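PDB 6WBT: cellulase IBT99 from Metagenomes, which probably hydrolyses 6-phospho-alpha-glucosides, using bound NAD and a manganese ion. Local coordinates for residues Arg122-Met127 with Ala155-Lys160; Gln129-Cys134 with Tyr142-Tyr147; Arg166-Cys171 with Val326-Ser331. All coordinates share one frame; numbering follows the deposited sequence.

Interaction 1 of 3, residues Arg122-Met127 with Ala155-Lys160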
loop_
_atom_site.group_PDB
_atom_site.type_symbol
_atom_site.label_atom_id
_atom_site.label_comp_id
_atom_site.label_asym_id
_atom_site.label_seq_id
_atom_site.Cartn_x
_atom_site.Cartn_y
_atom_site.Cartn_z
ATOM N N ARG A 122 24.992 -14.683 -15.359
ATOM C CA ARG A 122 26.446 -14.773 -15.338
ATOM C C ARG A 122 27.075 -13.675 -14.493
ATOM O O ARG A 122 28.196 -13.851 -14.003
ATOM C CB ARG A 122 27.013 -14.706 -16.756
ATOM C CG ARG A 122 26.806 -15.957 -17.592
ATOM C CD ARG A 122 27.732 -15.950 -18.801
ATOM N NE ARG A 122 27.503 -14.795 -19.663
ATOM C CZ ARG A 122 26.689 -14.799 -20.713
ATOM N NH1 ARG A 122 26.023 -15.899 -21.035
ATOM N NH2 ARG A 122 26.541 -13.701 -21.444
ATOM N N THR A 123 26.378 -12.556 -14.304
ATOM C CA THR A 123 26.947 -11.378 -13.667
ATOM C C THR A 123 26.542 -11.223 -12.205
ATOM O O THR A 123 27.172 -10.437 -11.489
ATOM C CB THR A 123 26.538 -10.115 -14.442
ATOM O OG1 THR A 123 26.527 -10.400 -15.847
ATOM C CG2 THR A 123 27.512 -8.970 -14.182
ATOM N N ILE A 124 25.528 -11.958 -11.741
ATOM C CA ILE A 124 24.999 -11.746 -10.392
ATOM C C ILE A 124 26.079 -11.996 -9.344
ATOM O O ILE A 124 26.477 -11.086 -8.608
ATOM C CB ILE A 124 23.765 -12.633 -10.149
ATOM C CG1 ILE A 124 22.600 -12.180 -11.033
ATOM C CG2 ILE A 124 23.363 -12.604 -8.682
ATOM C CD1 ILE A 124 21.336 -12.989 -10.845
ATOM N N TYR A 125 26.567 -13.231 -9.262
ATOM C CA TYR A 125 27.522 -13.597 -8.220
ATOM C C TYR A 125 28.900 -12.964 -8.418
ATOM O O TYR A 125 29.522 -12.562 -7.426
ATOM C CB TYR A 125 27.641 -15.119 -8.116
ATOM C CG TYR A 125 26.484 -15.755 -7.379
ATOM C CD1 TYR A 125 26.281 -15.506 -6.027
ATOM C CD2 TYR A 125 25.596 -16.600 -8.029
ATOM C CE1 TYR A 125 25.226 -16.079 -5.345
ATOM C CE2 TYR A 125 24.536 -17.180 -7.354
ATOM C CZ TYR A 125 24.357 -16.916 -6.012
ATOM O OH TYR A 125 23.306 -17.489 -5.335
ATOM N N PRO A 126 29.430 -12.866 -9.644
ATOM C CA PRO A 126 30.680 -12.104 -9.816
ATOM C C PRO A 126 30.581 -10.661 -9.354
ATOM O O PRO A 126 31.575 -10.109 -8.865
ATOM C CB PRO A 126 30.941 -12.202 -11.323
ATOM C CG PRO A 126 30.349 -13.500 -11.700
ATOM C CD PRO A 126 29.102 -13.627 -10.866
HETATM N N MSE A 127 29.418 -10.032 -9.490
HETATM C CA MSE A 127 29.219 -8.678 -8.981
HETATM C C MSE A 127 29.188 -8.673 -7.457
HETATM O O MSE A 127 29.703 -7.755 -6.821
HETATM C CB MSE A 127 27.930 -8.071 -9.534
HETATM C CG MSE A 127 28.095 -7.371 -10.872
HETATM SE SE MSE A 127 29.320 -5.859 -10.758
HETATM C CE MSE A 127 28.474 -4.902 -9.283
ATOM N N ALA A 155 21.372 -4.904 -10.417
ATOM C CA ALA A 155 21.009 -3.980 -9.348
ATOM C C ALA A 155 19.967 -4.591 -8.422
ATOM O O ALA A 155 20.050 -4.440 -7.198
ATOM C CB ALA A 155 20.500 -2.664 -9.934
ATOM N N LYS A 156 18.979 -5.287 -8.989
ATOM C CA LYS A 156 17.987 -5.965 -8.164
ATOM C C LYS A 156 18.604 -7.120 -7.387
ATOM O O LYS A 156 18.160 -7.424 -6.274
ATOM C CB LYS A 156 16.833 -6.463 -9.034
ATOM C CG LYS A 156 15.641 -6.986 -8.251
ATOM C CD LYS A 156 14.583 -7.564 -9.175
ATOM C CE LYS A 156 13.258 -6.835 -9.025
ATOM N NZ LYS A 156 13.352 -5.412 -9.453
ATOM N N ALA A 157 19.626 -7.769 -7.948
ATOM C CA ALA A 157 20.274 -8.875 -7.253
ATOM C C ALA A 157 21.211 -8.370 -6.163
ATOM O O ALA A 157 21.190 -8.874 -5.035
ATOM C CB ALA A 157 21.030 -9.752 -8.253
ATOM N N THR A 158 22.037 -7.369 -6.480
ATOM C CA THR A 158 22.966 -6.838 -5.487
ATOM C C THR A 158 22.235 -6.153 -4.339
ATOM O O THR A 158 22.718 -6.177 -3.201
ATOM C CB THR A 158 23.949 -5.864 -6.142
ATOM O OG1 THR A 158 23.230 -4.910 -6.933
ATOM C CG2 THR A 158 24.941 -6.615 -7.023
ATOM N N TYR A 159 21.077 -5.542 -4.608
ATOM C CA TYR A 159 20.330 -4.893 -3.534
ATOM C C TYR A 159 19.694 -5.910 -2.597
ATOM O O TYR A 159 19.562 -5.647 -1.397
ATOM C CB TYR A 159 19.256 -3.970 -4.109
ATOM C CG TYR A 159 18.307 -3.435 -3.059
ATOM C CD1 TYR A 159 18.769 -2.630 -2.026
ATOM C CD2 TYR A 159 16.951 -3.738 -3.098
ATOM C CE1 TYR A 159 17.909 -2.142 -1.061
ATOM C CE2 TYR A 159 16.082 -3.251 -2.138
ATOM C CZ TYR A 159 16.568 -2.453 -1.122
ATOM O OH TYR A 159 15.710 -1.964 -0.163
ATOM N N LYS A 160 19.291 -7.069 -3.121
ATOM C CA LYS A 160 18.720 -8.108 -2.273
ATOM C C LYS A 160 19.790 -8.836 -1.471
ATOM O O LYS A 160 19.572 -9.164 -0.299
ATOM C CB LYS A 160 17.927 -9.108 -3.116
ATOM C CG LYS A 160 17.252 -10.194 -2.294
ATOM C CD LYS A 160 16.118 -10.851 -3.063
ATOM C CE LYS A 160 15.364 -11.837 -2.182
ATOM N NZ LYS A 160 14.135 -12.374 -2.831
#
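Ile-124 lays its side chain against the single methyl of Ala-157, and both branches take part, CG2 and the CG1-CD1 arm. Its CG2 comes nearest, 3.7 Å from Ala-157 CB, with CG1 at 4.0 Å from the same CB and the CD1 methyl a little beyond. Because CG1 stands anti to the carbonyl carbon and the chain then runs straight (chi2 -179°), the long branch passes alongside the methyl rather than ending on it. One turn further on, Met-127, modelled as selenomethionine, offers its CB to Thr-158 CG2 at 4.2 Å, a looser apolar touch made by the root of the chain; bends at chi2 and chi3 carry the rest of it elsewhere. Thr-158 can present a methyl here because its OG1 is turned back to bond the carbonyl oxygen of Val-154 in its own helix, which satisfies the buried hydroxyl. The small side chain of Ala-157 is consistent with the close approach of the backbones, the CA atoms of Ile-124 and Ala-157 being 6.4 Å apart. Helix 380-402 closes over the pair, Ala-400 touching Ile-124 and Val-397 touching Ala-157. The longer helix is kinked at Tyr-125 and Pro-126, and Pro-126 itself touches the NAD. This is apolar helix-to-helix packing between two helices that flank the parallel strands of the Rossmann-type nucleotide-binding domain of family 4 glycosyl hydrolases.

Interaction 2 of 3, residues Gln129-Cys134 with Tyr142-Tyr147. With NAD (nicotinamide-adenine-dinucleotide), chain G.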
loop_
_atom_site.group_PDB
_atom_site.type_symbol
_atom_site.label_atom_id
_atom_site.label_comp_id
_atom_site.label_asym_id
_atom_site.label_seq_id
_atom_site.Cartn_x
_atom_site.Cartn_y
_atom_site.Cartn_z
ATOM N N GLN A 129 30.782 -10.784 -5.581
ATOM C CA GLN A 129 32.171 -10.945 -5.165
ATOM C C GLN A 129 32.930 -9.627 -5.234
ATOM O O GLN A 129 33.813 -9.376 -4.405
ATOM C CB GLN A 129 32.858 -12.004 -6.028
ATOM C CG GLN A 129 34.225 -12.424 -5.520
ATOM C CD GLN A 129 34.815 -13.568 -6.320
ATOM O OE1 GLN A 129 34.824 -13.542 -7.550
ATOM N NE2 GLN A 129 35.310 -14.583 -5.621
ATOM N N LEU A 130 32.601 -8.775 -6.209
ATOM C CA LEU A 130 33.201 -7.447 -6.261
ATOM C C LEU A 130 32.790 -6.612 -5.054
ATOM O O LEU A 130 33.587 -5.826 -4.528
ATOM C CB LEU A 130 32.806 -6.744 -7.559
ATOM C CG LEU A 130 33.141 -5.254 -7.683
ATOM C CD1 LEU A 130 34.638 -5.025 -7.601
ATOM C CD2 LEU A 130 32.579 -4.682 -8.976
ATOM N N ILE A 131 31.546 -6.777 -4.598
ATOM C CA ILE A 131 31.075 -6.045 -3.426
ATOM C C ILE A 131 31.845 -6.480 -2.186
ATOM O O ILE A 131 32.311 -5.648 -1.397
ATOM C CB ILE A 131 29.559 -6.245 -3.244
ATOM C CG1 ILE A 131 28.791 -5.709 -4.456
ATOM C CG2 ILE A 131 29.088 -5.578 -1.964
ATOM C CD1 ILE A 131 28.818 -4.204 -4.587
ATOM N N ASP A 132 31.994 -7.794 -2.000
ATOM C CA ASP A 132 32.674 -8.306 -0.814
ATOM C C ASP A 132 34.156 -7.954 -0.814
ATOM O O ASP A 132 34.767 -7.856 0.257
ATOM C CB ASP A 132 32.481 -9.818 -0.715
ATOM C CG ASP A 132 31.023 -10.209 -0.564
ATOM O OD1 ASP A 132 30.283 -9.490 0.139
ATOM O OD2 ASP A 132 30.615 -11.231 -1.153
ATOM N N TYR A 133 34.753 -7.766 -1.995
ATOM C CA TYR A 133 36.134 -7.299 -2.058
ATOM C C TYR A 133 36.269 -5.915 -1.439
ATOM O O TYR A 133 37.191 -5.657 -0.655
ATOM C CB TYR A 133 36.620 -7.282 -3.509
ATOM C CG TYR A 133 37.040 -8.630 -4.046
ATOM C CD1 TYR A 133 37.596 -9.590 -3.212
ATOM C CD2 TYR A 133 36.883 -8.940 -5.390
ATOM C CE1 TYR A 133 37.984 -10.822 -3.701
ATOM C CE2 TYR A 133 37.266 -10.170 -5.889
ATOM C CZ TYR A 133 37.817 -11.106 -5.040
ATOM O OH TYR A 133 38.200 -12.333 -5.533
ATOM N N CYS A 134 35.349 -5.009 -1.777
ATOM C CA CYS A 134 35.440 -3.642 -1.282
ATOM C C CYS A 134 35.018 -3.538 0.177
ATOM O O CYS A 134 35.536 -2.689 0.911
ATOM C CB CYS A 134 34.593 -2.716 -2.151
ATOM S SG CYS A 134 35.029 -2.760 -3.902
ATOM N N TYR A 142 34.129 3.714 0.517
ATOM C CA TYR A 142 34.297 3.420 -0.896
ATOM C C TYR A 142 32.991 3.649 -1.651
ATOM O O TYR A 142 31.908 3.744 -1.068
ATOM C CB TYR A 142 34.769 1.977 -1.093
ATOM C CG TYR A 142 33.679 0.941 -0.918
ATOM C CD1 TYR A 142 33.369 0.434 0.338
ATOM C CD2 TYR A 142 32.961 0.467 -2.009
ATOM C CE1 TYR A 142 32.373 -0.511 0.501
ATOM C CE2 TYR A 142 31.963 -0.473 -1.855
ATOM C CZ TYR A 142 31.675 -0.961 -0.600
ATOM O OH TYR A 142 30.682 -1.901 -0.450
ATOM N N TRP A 143 33.106 3.738 -2.973
ATOM C CA TRP A 143 31.945 3.845 -3.844
ATOM C C TRP A 143 32.187 3.020 -5.095
ATOM O O TRP A 143 33.254 3.121 -5.710
ATOM C CB TRP A 143 31.651 5.301 -4.223
ATOM C CG TRP A 143 30.942 6.067 -3.154
ATOM C CD1 TRP A 143 31.433 7.116 -2.434
ATOM C CD2 TRP A 143 29.610 5.840 -2.676
ATOM N NE1 TRP A 143 30.489 7.561 -1.541
ATOM C CE2 TRP A 143 29.360 6.795 -1.670
ATOM C CE3 TRP A 143 28.604 4.926 -3.003
ATOM C CZ2 TRP A 143 28.149 6.858 -0.986
ATOM C CZ3 TRP A 143 27.401 4.992 -2.324
ATOM C CH2 TRP A 143 27.183 5.951 -1.326
ATOM N N ILE A 144 31.205 2.209 -5.462
ATOM C CA ILE A 144 31.259 1.407 -6.678
ATOM C C ILE A 144 30.243 1.994 -7.649
ATOM O O ILE A 144 29.042 1.711 -7.556
ATOM C CB ILE A 144 30.974 -0.074 -6.409
ATOM C CG1 ILE A 144 31.965 -0.628 -5.391
ATOM C CG2 ILE A 144 31.042 -0.861 -7.711
ATOM C CD1 ILE A 144 31.729 -2.077 -5.065
ATOM N N VAL A 145 30.718 2.807 -8.584
ATOM C CA VAL A 145 29.849 3.332 -9.623
ATOM C C VAL A 145 29.719 2.270 -10.709
ATOM O O VAL A 145 30.508 2.234 -11.664
ATOM C CB VAL A 145 30.383 4.672 -10.175
ATOM C CG1 VAL A 145 29.485 5.169 -11.290
ATOM C CG2 VAL A 145 30.458 5.702 -9.051
ATOM N N ASN A 146 28.739 1.385 -10.551
ATOM C CA ASN A 146 28.575 0.253 -11.452
ATOM C C ASN A 146 27.764 0.670 -12.670
ATOM O O ASN A 146 26.661 1.209 -12.537
ATOM C CB ASN A 146 27.903 -0.904 -10.721
ATOM C CG ASN A 146 27.590 -2.070 -11.636
ATOM O OD1 ASN A 146 28.310 -2.335 -12.599
ATOM N ND2 ASN A 146 26.502 -2.772 -11.344
ATOM N N TYR A 147 28.315 0.427 -13.855
ATOM C CA TYR A 147 27.583 0.620 -15.099
ATOM C C TYR A 147 27.699 -0.608 -15.991
ATOM O O TYR A 147 27.550 -0.500 -17.211
ATOM C CB TYR A 147 28.064 1.875 -15.833
ATOM C CG TYR A 147 29.552 1.923 -16.093
ATOM C CD1 TYR A 147 30.427 2.428 -15.139
ATOM C CD2 TYR A 147 30.080 1.481 -17.297
ATOM C CE1 TYR A 147 31.786 2.479 -15.373
ATOM C CE2 TYR A 147 31.437 1.529 -17.542
ATOM C CZ TYR A 147 32.285 2.029 -16.577
ATOM O OH TYR A 147 33.636 2.075 -16.822
HETATM P PA NAD G . 34.725 -6.520 -23.084
HETATM O O1A NAD G . 34.301 -7.944 -23.219
HETATM O O2A NAD G . 35.450 -5.892 -24.229
HETATM O O5B NAD G . 35.599 -6.363 -21.746
HETATM C C5B NAD G . 35.041 -6.794 -20.474
HETATM C C4B NAD G . 36.164 -7.046 -19.497
HETATM O O4B NAD G . 35.622 -7.536 -18.241
HETATM C C3B NAD G . 37.212 -8.087 -19.927
HETATM O O3B NAD G . 38.518 -7.557 -19.734
HETATM C C2B NAD G . 36.960 -9.249 -18.959
HETATM O O2B NAD G . 38.077 -10.088 -18.760
HETATM C C1B NAD G . 36.532 -8.475 -17.721
HETATM N N9A NAD G . 35.864 -9.285 -16.708
HETATM C C8A NAD G . 35.008 -10.334 -16.928
HETATM N N7A NAD G . 34.564 -10.886 -15.827
HETATM C C5A NAD G . 35.174 -10.164 -14.811
HETATM C C6A NAD G . 35.111 -10.268 -13.409
HETATM N N6A NAD G . 34.379 -11.175 -12.767
HETATM N N1A NAD G . 35.848 -9.394 -12.684
HETATM C C2A NAD G . 36.585 -8.485 -13.336
HETATM N N3A NAD G . 36.720 -8.295 -14.646
HETATM C C4A NAD G . 35.982 -9.175 -15.341
HETATM O O3 NAD G . 33.439 -5.625 -22.744
HETATM P PN NAD G . 32.936 -4.201 -23.288
HETATM O O1N NAD G . 34.046 -3.213 -23.155
HETATM O O2N NAD G . 32.307 -4.390 -24.628
HETATM O O5D NAD G . 31.799 -3.870 -22.209
HETATM C C5D NAD G . 32.168 -3.902 -20.808
HETATM C C4D NAD G . 30.920 -3.829 -19.964
HETATM O O4D NAD G . 30.357 -2.501 -20.066
HETATM C C3D NAD G . 29.783 -4.777 -20.371
HETATM O O3D NAD G . 29.237 -5.394 -19.213
HETATM C C2D NAD G . 28.788 -3.797 -21.000
HETATM O O2D NAD G . 27.457 -4.279 -21.093
HETATM C C1D NAD G . 28.944 -2.610 -20.058
HETATM N N1N NAD G . 28.360 -1.358 -20.616
HETATM C C2N NAD G . 27.187 -0.868 -20.106
HETATM C C3N NAD G . 26.614 0.281 -20.630
HETATM C C7N NAD G . 25.353 0.798 -19.985
HETATM O O7N NAD G . 24.492 1.327 -20.682
HETATM N N7N NAD G . 25.246 0.689 -18.668
HETATM C C4N NAD G . 27.230 0.913 -21.705
HETATM C C5N NAD G . 28.427 0.430 -22.186
HETATM C C6N NAD G . 28.977 -0.703 -21.627
#
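Cys-134 sets its CB over one face of the Tyr-142 ring, 3.6 Å from the ring centroid and 17° off the normal, a CH-pi contact displaced toward the CD2-CE2 rim. Its SG lies more obliquely to that ring, 4.8 Å from the centroid, as a sulfur-aromatic contact, and reaches past it to Ile-144 CD1 at 3.6 Å. Ile-144 in turn brings CG1 to the edge of the tyrosine, in the plane of the ring, so Tyr-142 has the cysteine above it and the isoleucine beside it. The ring gets there through chi1 of 76°, which holds CG between the backbone N and the carbonyl carbon and lifts the ring toward the helix. Helix 129-134 runs nearly antiparallel to strand 143-146, their axes 10.1 Å apart, as expected where a Rossmann-type helix is followed by the next strand of the parallel sheet it covers. With the ring cut back to an alanine here, a gap is likely to open beneath Cys-134 CB, and Ile-144 CG1 would probably lose its neighbour at the ring edge. Deeper between helix and strand, Ile-131 of the helix and Ile-144 of the strand meet by their terminal methyls, CD1 to CD1 at 3.6 Å, the two side chains crossing at a slant, while Leu-130 CD2 touches Ile-144 CG2 more loosely. Ile-82 and Ala-84 of the adjoining strand 81-84 also pack on Leu-130. Past the strand, the carbonyl oxygen of Tyr-147 accepts an almost straight hydrogen bond (175°) from the nicotinamide amide, NAD N7N, at 3.0 Å.

Interaction 3 of 3, residues Arg166-Cys171 with Val326-Ser331. With MN (manganese (II) ion), chain E; NAD (nicotinamide-adenine-dinucleotide), chain G.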
loop_
_atom_site.group_PDB
_atom_site.type_symbol
_atom_site.label_atom_id
_atom_site.label_comp_id
_atom_site.label_asym_id
_atom_site.label_seq_id
_atom_site.Cartn_x
_atom_site.Cartn_y
_atom_site.Cartn_z
ATOM N N ARG A 166 27.817 0.107 -0.763
ATOM C CA ARG A 166 27.957 1.489 -1.221
ATOM C C ARG A 166 28.171 1.460 -2.731
ATOM O O ARG A 166 29.272 1.668 -3.248
ATOM C CB ARG A 166 29.097 2.186 -0.488
ATOM C CG ARG A 166 29.139 1.874 1.002
ATOM C CD ARG A 166 30.197 2.685 1.737
ATOM N NE ARG A 166 29.704 3.997 2.148
ATOM C CZ ARG A 166 30.005 5.136 1.533
ATOM N NH1 ARG A 166 29.509 6.282 1.979
ATOM N NH2 ARG A 166 30.807 5.131 0.478
ATOM N N ILE A 167 27.083 1.187 -3.449
ATOM C CA ILE A 167 27.111 1.000 -4.892
ATOM C C ILE A 167 26.019 1.855 -5.521
ATOM O O ILE A 167 24.954 2.070 -4.934
ATOM C CB ILE A 167 26.939 -0.492 -5.271
ATOM C CG1 ILE A 167 27.083 -0.701 -6.781
ATOM C CG2 ILE A 167 25.603 -1.027 -4.773
ATOM C CD1 ILE A 167 26.906 -2.140 -7.216
ATOM N N ILE A 168 26.299 2.360 -6.721
ATOM C CA ILE A 168 25.336 3.130 -7.499
ATOM C C ILE A 168 25.356 2.604 -8.928
ATOM O O ILE A 168 26.387 2.676 -9.608
ATOM C CB ILE A 168 25.631 4.640 -7.463
ATOM C CG1 ILE A 168 24.861 5.365 -8.571
ATOM C CG2 ILE A 168 27.130 4.909 -7.550
ATOM C CD1 ILE A 168 25.059 6.863 -8.574
ATOM N N ASN A 169 24.225 2.069 -9.378
ATOM C CA ASN A 169 24.095 1.502 -10.713
ATOM C C ASN A 169 23.511 2.547 -11.654
ATOM O O ASN A 169 22.459 3.128 -11.367
ATOM C CB ASN A 169 23.212 0.255 -10.685
ATOM C CG ASN A 169 23.674 -0.762 -9.658
ATOM O OD1 ASN A 169 24.524 -1.605 -9.940
ATOM N ND2 ASN A 169 23.112 -0.685 -8.456
ATOM N N ILE A 170 24.192 2.779 -12.776
ATOM C CA ILE A 170 23.813 3.806 -13.733
ATOM C C ILE A 170 23.762 3.193 -15.129
ATOM O O ILE A 170 24.064 2.017 -15.328
ATOM C CB ILE A 170 24.772 5.014 -13.701
ATOM C CG1 ILE A 170 26.204 4.564 -13.997
ATOM C CG2 ILE A 170 24.695 5.725 -12.358
ATOM C CD1 ILE A 170 27.196 5.703 -14.086
ATOM N N CYS A 171 23.377 4.017 -16.101
ATOM C CA CYS A 171 23.274 3.598 -17.491
ATOM C C CYS A 171 23.376 4.831 -18.377
ATOM O O CYS A 171 22.897 5.908 -18.014
ATOM C CB CYS A 171 21.958 2.858 -17.758
ATOM S SG CYS A 171 21.659 2.455 -19.492
ATOM N N VAL A 326 32.105 9.760 -15.120
ATOM C CA VAL A 326 33.022 10.599 -14.354
ATOM C C VAL A 326 32.255 11.664 -13.579
ATOM O O VAL A 326 32.625 12.016 -12.452
ATOM C CB VAL A 326 34.081 11.216 -15.288
ATOM C CG1 VAL A 326 34.915 12.251 -14.549
ATOM C CG2 VAL A 326 34.975 10.127 -15.858
ATOM N N LYS A 327 31.167 12.180 -14.157
ATOM C CA LYS A 327 30.361 13.179 -13.461
ATOM C C LYS A 327 29.739 12.615 -12.189
ATOM O O LYS A 327 29.579 13.342 -11.202
ATOM C CB LYS A 327 29.278 13.718 -14.399
ATOM C CG LYS A 327 28.332 14.725 -13.762
ATOM C CD LYS A 327 29.091 15.899 -13.163
ATOM C CE LYS A 327 28.154 16.837 -12.418
ATOM N NZ LYS A 327 28.895 17.897 -11.681
ATOM N N VAL A 328 29.392 11.327 -12.187
ATOM C CA VAL A 328 28.806 10.715 -10.998
ATOM C C VAL A 328 29.843 10.612 -9.883
ATOM O O VAL A 328 29.592 11.022 -8.744
ATOM C CB VAL A 328 28.205 9.340 -11.344
ATOM C CG1 VAL A 328 27.858 8.583 -10.078
ATOM C CG2 VAL A 328 26.968 9.509 -12.221
ATOM N N VAL A 329 31.021 10.062 -10.194
ATOM C CA VAL A 329 32.094 9.978 -9.203
ATOM C C VAL A 329 32.463 11.364 -8.701
ATOM O O VAL A 329 32.651 11.578 -7.497
ATOM C CB VAL A 329 33.324 9.266 -9.794
ATOM C CG1 VAL A 329 34.423 9.158 -8.745
ATOM C CG2 VAL A 329 32.954 7.906 -10.356
ATOM N N GLU A 330 32.586 12.325 -9.618
ATOM C CA GLU A 330 32.924 13.689 -9.231
ATOM C C GLU A 330 31.874 14.268 -8.291
ATOM O O GLU A 330 32.208 14.974 -7.331
ATOM C CB GLU A 330 33.075 14.556 -10.479
ATOM C CG GLU A 330 33.414 16.004 -10.203
ATOM C CD GLU A 330 33.460 16.835 -11.469
ATOM O OE1 GLU A 330 33.736 16.268 -12.547
ATOM O OE2 GLU A 330 33.215 18.056 -11.387
ATOM N N SER A 331 30.597 13.971 -8.544
ATOM C CA SER A 331 29.542 14.437 -7.654
ATOM C C SER A 331 29.553 13.701 -6.320
ATOM O O SER A 331 29.061 14.242 -5.325
ATOM C CB SER A 331 28.178 14.288 -8.327
ATOM O OG SER A 331 27.155 14.867 -7.535
HETATM MN MN MN E . 22.518 0.382 -20.406
HETATM P PA NAD G . 34.725 -6.520 -23.084
HETATM O O1A NAD G . 34.301 -7.944 -23.219
HETATM O O2A NAD G . 35.450 -5.892 -24.229
HETATM O O5B NAD G . 35.599 -6.363 -21.746
HETATM C C5B NAD G . 35.041 -6.794 -20.474
HETATM C C4B NAD G . 36.164 -7.046 -19.497
HETATM O O4B NAD G . 35.622 -7.536 -18.241
HETATM C C3B NAD G . 37.212 -8.087 -19.927
HETATM O O3B NAD G . 38.518 -7.557 -19.734
HETATM C C2B NAD G . 36.960 -9.249 -18.959
HETATM O O2B NAD G . 38.077 -10.088 -18.760
HETATM C C1B NAD G . 36.532 -8.475 -17.721
HETATM N N9A NAD G . 35.864 -9.285 -16.708
HETATM C C8A NAD G . 35.008 -10.334 -16.928
HETATM N N7A NAD G . 34.564 -10.886 -15.827
HETATM C C5A NAD G . 35.174 -10.164 -14.811
HETATM C C6A NAD G . 35.111 -10.268 -13.409
HETATM N N6A NAD G . 34.379 -11.175 -12.767
HETATM N N1A NAD G . 35.848 -9.394 -12.684
HETATM C C2A NAD G . 36.585 -8.485 -13.336
HETATM N N3A NAD G . 36.720 -8.295 -14.646
HETATM C C4A NAD G . 35.982 -9.175 -15.341
HETATM O O3 NAD G . 33.439 -5.625 -22.744
HETATM P PN NAD G . 32.936 -4.201 -23.288
HETATM O O1N NAD G . 34.046 -3.213 -23.155
HETATM O O2N NAD G . 32.307 -4.390 -24.628
HETATM O O5D NAD G . 31.799 -3.870 -22.209
HETATM C C5D NAD G . 32.168 -3.902 -20.808
HETATM C C4D NAD G . 30.920 -3.829 -19.964
HETATM O O4D NAD G . 30.357 -2.501 -20.066
HETATM C C3D NAD G . 29.783 -4.777 -20.371
HETATM O O3D NAD G . 29.237 -5.394 -19.213
HETATM C C2D NAD G . 28.788 -3.797 -21.000
HETATM O O2D NAD G . 27.457 -4.279 -21.093
HETATM C C1D NAD G . 28.944 -2.610 -20.058
HETATM N N1N NAD G . 28.360 -1.358 -20.616
HETATM C C2N NAD G . 27.187 -0.868 -20.106
HETATM C C3N NAD G . 26.614 0.281 -20.630
HETATM C C7N NAD G . 25.353 0.798 -19.985
HETATM O O7N NAD G . 24.492 1.327 -20.682
HETATM N N7N NAD G . 25.246 0.689 -18.668
HETATM C C4N NAD G . 27.230 0.913 -21.705
HETATM C C5N NAD G . 28.427 0.430 -22.186
HETATM C C6N NAD G . 28.977 -0.703 -21.627
#
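Val-328 points from its helix toward strand 167-170 and meets two isoleucines of it, one with each methyl. From CB, directed at the strand, the side chain splits at once. CG1, anti to the backbone N (chi1 168°), ends 3.6 Å from the CD1 methyl of Ile-168; CG2, lying beside the backbone N, faces the CD1 of Ile-170 more loosely at 4.2 Å. Ile-168 reaches out with its long branch extended, so its outermost carbon does the touching, and it comes up to the valine at an angle rather than end-on. Ile-168 and Ile-170, two residues apart on the strand, thus project from the same face of the sheet and receive the valine at two neighbouring points. The contact is wholly apolar and buried.

The strand then leads into the active site. Cys-171, the next residue after Ile-170, binds the manganese ion through SG at 2.4 Å, and the nicotinamide carbonyl oxygen, NAD O7N, joins the same metal at 2.2 Å. His-201 supplies a further ligand through NE2. The sulfur also caps a backbone N at the start of the helix that follows, and Cys-171 touches the glucose-6-phosphate as well. At Ile-170 the valine contact therefore lies one residue before the metal ligand.

Around it, Val-342 of strand 338-345 packs on both isoleucines from one neighbouring strand and Val-145 of strand 143-146 from the other, with helix 321-334 packing on all three strands and Phe-324 and Ile-325 of that helix also reaching Ile-170.

Interactions 1 and 2 share helix 114-136, and along the chain the second is nested within the loop closed by the first; interaction 3 opens only afterwards and brings in a helix from 155 residues further on. Centres lie about 11 Å apart for 1 and 2 and for 2 and 3, and about 17 Å for 1 and 3. Strand 143-146, helix 151-161 and strand 167-170 form a beta-alpha-beta crossover, its parallel strands adjacent and joined by a side-chain bond between Asn-146 and Asn-169. Helix 114-136 covers one sheet face and helix 321-334, from the C-terminal part of the chain, the other, while both strands lead to the NAD site.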